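Ricin B-related lectin (Polyporus squamosus, PDB 5MUA) is a chimerolectin that joins a galactose-binding ricin-type beta-trefoil to a papain-like cysteine protease activated by calcium. Local coordinates at the interface of chains A and B. Numbering follows the deposited sequence. Chains: chain A/B, Ricin B-related lectin.

The interface of chains A and B. Residues chain A 204, 207, 209, 240; chain B 174-177, 233.
The loop carrying B:Ser175, B:Asp176 and B:Gly177 enters chain A between the A:Glu204–A:Asp207 loop and the start of helix 208-226, where A:Asp209 lies, while A:Phe240 of strand 237-243 borders it. The site illustrates how metal ions can join acidic surfaces that would otherwise repel. B:Asp176 OD1 comes within 3.3 Å of A:Asp207 OD1; the two side chains point in opposite directions, with their carboxylate planes 23° apart. B:Asp176 OD2 stands 3.3 Å from A:Asp209 OD1. One calcium site takes B:Ser175, B:Asp176, A:Asp207 and A:Asp209, the other B:Asp176, A:Glu204, A:Asp207, A:Asp209 and A:Asp210, so bound cations would offset the charge. Both sites thus span the subunits, which would couple calcium binding to pairing if this two-fold pair forms in solution. A:Asp207 and A:Asp209 also flank A:Cys208, the papain-type nucleophile, suggesting how calcium and dimerisation could shape the active site. In A:Asp209, CG lies between backbone N and carbonyl carbon (chi1 54°), turning the carboxylate toward chain B; its CG packs 3.6 Å from B:Ser175 CB. Beyond it, the ring edge of A:Phe240 approaches the serine hydroxyl, CZ standing 3.7 Å from B:Ser175 OG. On the opposite flank A:Glu204, bent at chi2, passes B:Asp176 and receives the next backbone amide. B:Gly177 N donates to A:Glu204 OE1 over 2.8 Å (151° at H), syn but tilted out of the carboxylate plane. The same N-H is shared with A:Glu204 OE2, 3.0 Å from B:Gly177 N.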
ATOM      1  N   GLU A 204     -14.414  -2.930  -6.719  1.00 11.14           N
ATOM      2  CA  GLU A 204     -13.236  -3.760  -6.893  1.00 11.36           C
ATOM      3  C   GLU A 204     -11.952  -3.029  -7.254  1.00 10.99           C
ATOM      4  O   GLU A 204     -10.873  -3.307  -6.655  1.00 11.75           O
ATOM      5  CB  GLU A 204     -13.429  -4.972  -7.804  0.60 11.85           C
ATOM      6  CG  GLU A 204     -14.643  -5.789  -7.443  0.60 12.81           C
ATOM      7  CD  GLU A 204     -14.375  -7.246  -7.344  0.60 12.51           C
ATOM      8  OE1 GLU A 204     -14.792  -7.786  -6.358  0.60 16.18           O
ATOM      9  OE2 GLU A 204     -13.776  -7.881  -8.200  0.60 13.58           O
ATOM     10  N   ASP A 207     -11.809   0.044  -4.104  1.00 11.54           N
ATOM     11  CA  ASP A 207     -12.821  -0.114  -3.064  1.00 12.15           C
ATOM     12  C   ASP A 207     -12.086  -0.208  -1.713  1.00 12.49           C
ATOM     13  O   ASP A 207     -10.913   0.217  -1.636  1.00 11.63           O
ATOM     14  CB  ASP A 207     -13.781  -1.227  -3.388  1.00 12.68           C
ATOM     15  CG  ASP A 207     -13.098  -2.570  -3.524  1.00 13.13           C
ATOM     16  OD1 ASP A 207     -11.846  -2.672  -3.704  1.00 12.57           O
ATOM     17  OD2 ASP A 207     -13.834  -3.561  -3.443  1.00 16.31           O
ATOM     18  N   ASP A 209     -10.575  -2.231   0.362  1.00 11.59           N
ATOM     19  CA  ASP A 209      -9.251  -2.809   0.485  1.00 11.64           C
ATOM     20  C   ASP A 209      -8.165  -1.906  -0.071  1.00 11.29           C
ATOM     21  O   ASP A 209      -7.118  -1.811   0.483  1.00 10.44           O
ATOM     22  CB  ASP A 209      -9.208  -4.216  -0.070  1.00 12.60           C
ATOM     23  CG  ASP A 209      -9.710  -4.313  -1.489  1.00 13.28           C
ATOM     24  OD1 ASP A 209      -8.902  -4.152  -2.398  1.00 12.84           O
ATOM     25  OD2 ASP A 209     -10.934  -4.533  -1.619  1.00 14.96           O
ATOM     26  N   PHE A 240      -9.130  -6.227   8.084  1.00 10.63           N
ATOM     27  CA  PHE A 240     -10.342  -6.697   7.416  1.00 12.74           C
ATOM     28  C   PHE A 240     -11.263  -7.164   8.514  1.00 12.39           C
ATOM     29  O   PHE A 240     -10.859  -7.971   9.394  1.00 13.29           O
ATOM     30  CB  PHE A 240     -10.132  -7.817   6.406  1.00 12.94           C
ATOM     31  CG  PHE A 240      -9.325  -7.445   5.143  1.00 12.39           C
ATOM     32  CD1 PHE A 240      -8.853  -6.176   4.851  1.00 11.84           C
ATOM     33  CD2 PHE A 240      -9.189  -8.404   4.154  1.00 13.36           C
ATOM     34  CE1 PHE A 240      -8.190  -5.856   3.713  1.00 12.10           C
ATOM     35  CE2 PHE A 240      -8.481  -8.097   2.994  1.00 13.15           C
ATOM     36  CZ  PHE A 240      -7.971  -6.834   2.764  1.00 12.56           C
TER
ATOM     37  N   LEU B 174      -8.413 -12.663   0.905  1.00 14.87           N
ATOM     38  CA  LEU B 174      -8.770 -12.291  -0.423  1.00 15.84           C
ATOM     39  C   LEU B 174      -9.496 -10.959  -0.328  1.00 14.81           C
ATOM     40  O   LEU B 174     -10.286 -10.769   0.612  1.00 13.59           O
ATOM     41  CB  LEU B 174      -9.725 -13.408  -0.983  1.00 19.42           C
ATOM     42  CG  LEU B 174     -10.679 -13.142  -2.132  1.00 23.30           C
ATOM     43  CD1 LEU B 174      -9.790 -13.135  -3.363  1.00 26.97           C
ATOM     44  CD2 LEU B 174     -11.758 -14.212  -2.307  1.00 25.08           C
ATOM     45  N   SER B 175      -9.259 -10.080  -1.290  1.00 13.76           N
ATOM     46  CA  SER B 175      -9.775  -8.738  -1.364  1.00 14.50           C
ATOM     47  C   SER B 175     -10.942  -8.494  -2.333  1.00 13.54           C
ATOM     48  O   SER B 175     -11.829  -7.736  -2.025  1.00 13.44           O
ATOM     49  CB  SER B 175      -8.633  -7.773  -1.703  1.00 15.12           C
ATOM     50  OG  SER B 175      -7.607  -7.941  -0.752  1.00 17.98           O
ATOM     51  N   ASP B 176     -10.877  -9.121  -3.506  1.00 12.65           N
ATOM     52  CA  ASP B 176     -11.762  -8.854  -4.623  1.00 12.71           C
ATOM     53  C   ASP B 176     -12.216 -10.158  -5.259  1.00 13.25           C
ATOM     54  O   ASP B 176     -11.766 -11.217  -4.892  1.00 13.11           O
ATOM     55  CB  ASP B 176     -11.076  -7.956  -5.631  1.00 11.57           C
ATOM     56  CG  ASP B 176     -10.725  -6.566  -5.019  1.00 12.14           C
ATOM     57  OD1 ASP B 176     -11.665  -5.843  -4.630  1.00 11.54           O
ATOM     58  OD2 ASP B 176      -9.529  -6.237  -4.941  1.00 13.28           O
ATOM     59  N   GLY B 177     -13.158 -10.031  -6.162  1.00 13.47           N
ATOM     60  CA  GLY B 177     -13.752 -11.189  -6.835  1.00 13.53           C
ATOM     61  C   GLY B 177     -13.187 -11.574  -8.190  1.00 13.62           C
ATOM     62  O   GLY B 177     -13.220 -12.754  -8.541  1.00 14.81           O
ATOM     63  N   ALA B 233     -10.271  -6.107 -10.223  1.00 11.91           N
ATOM     64  CA  ALA B 233      -9.092  -5.579  -9.570  1.00 12.41           C
ATOM     65  C   ALA B 233      -7.902  -6.108 -10.270  1.00 12.20           C
ATOM     66  O   ALA B 233      -7.997  -7.002 -11.106  1.00 13.76           O
ATOM     67  CB  ALA B 233      -9.064  -6.014  -8.097  1.00 12.31           C
TER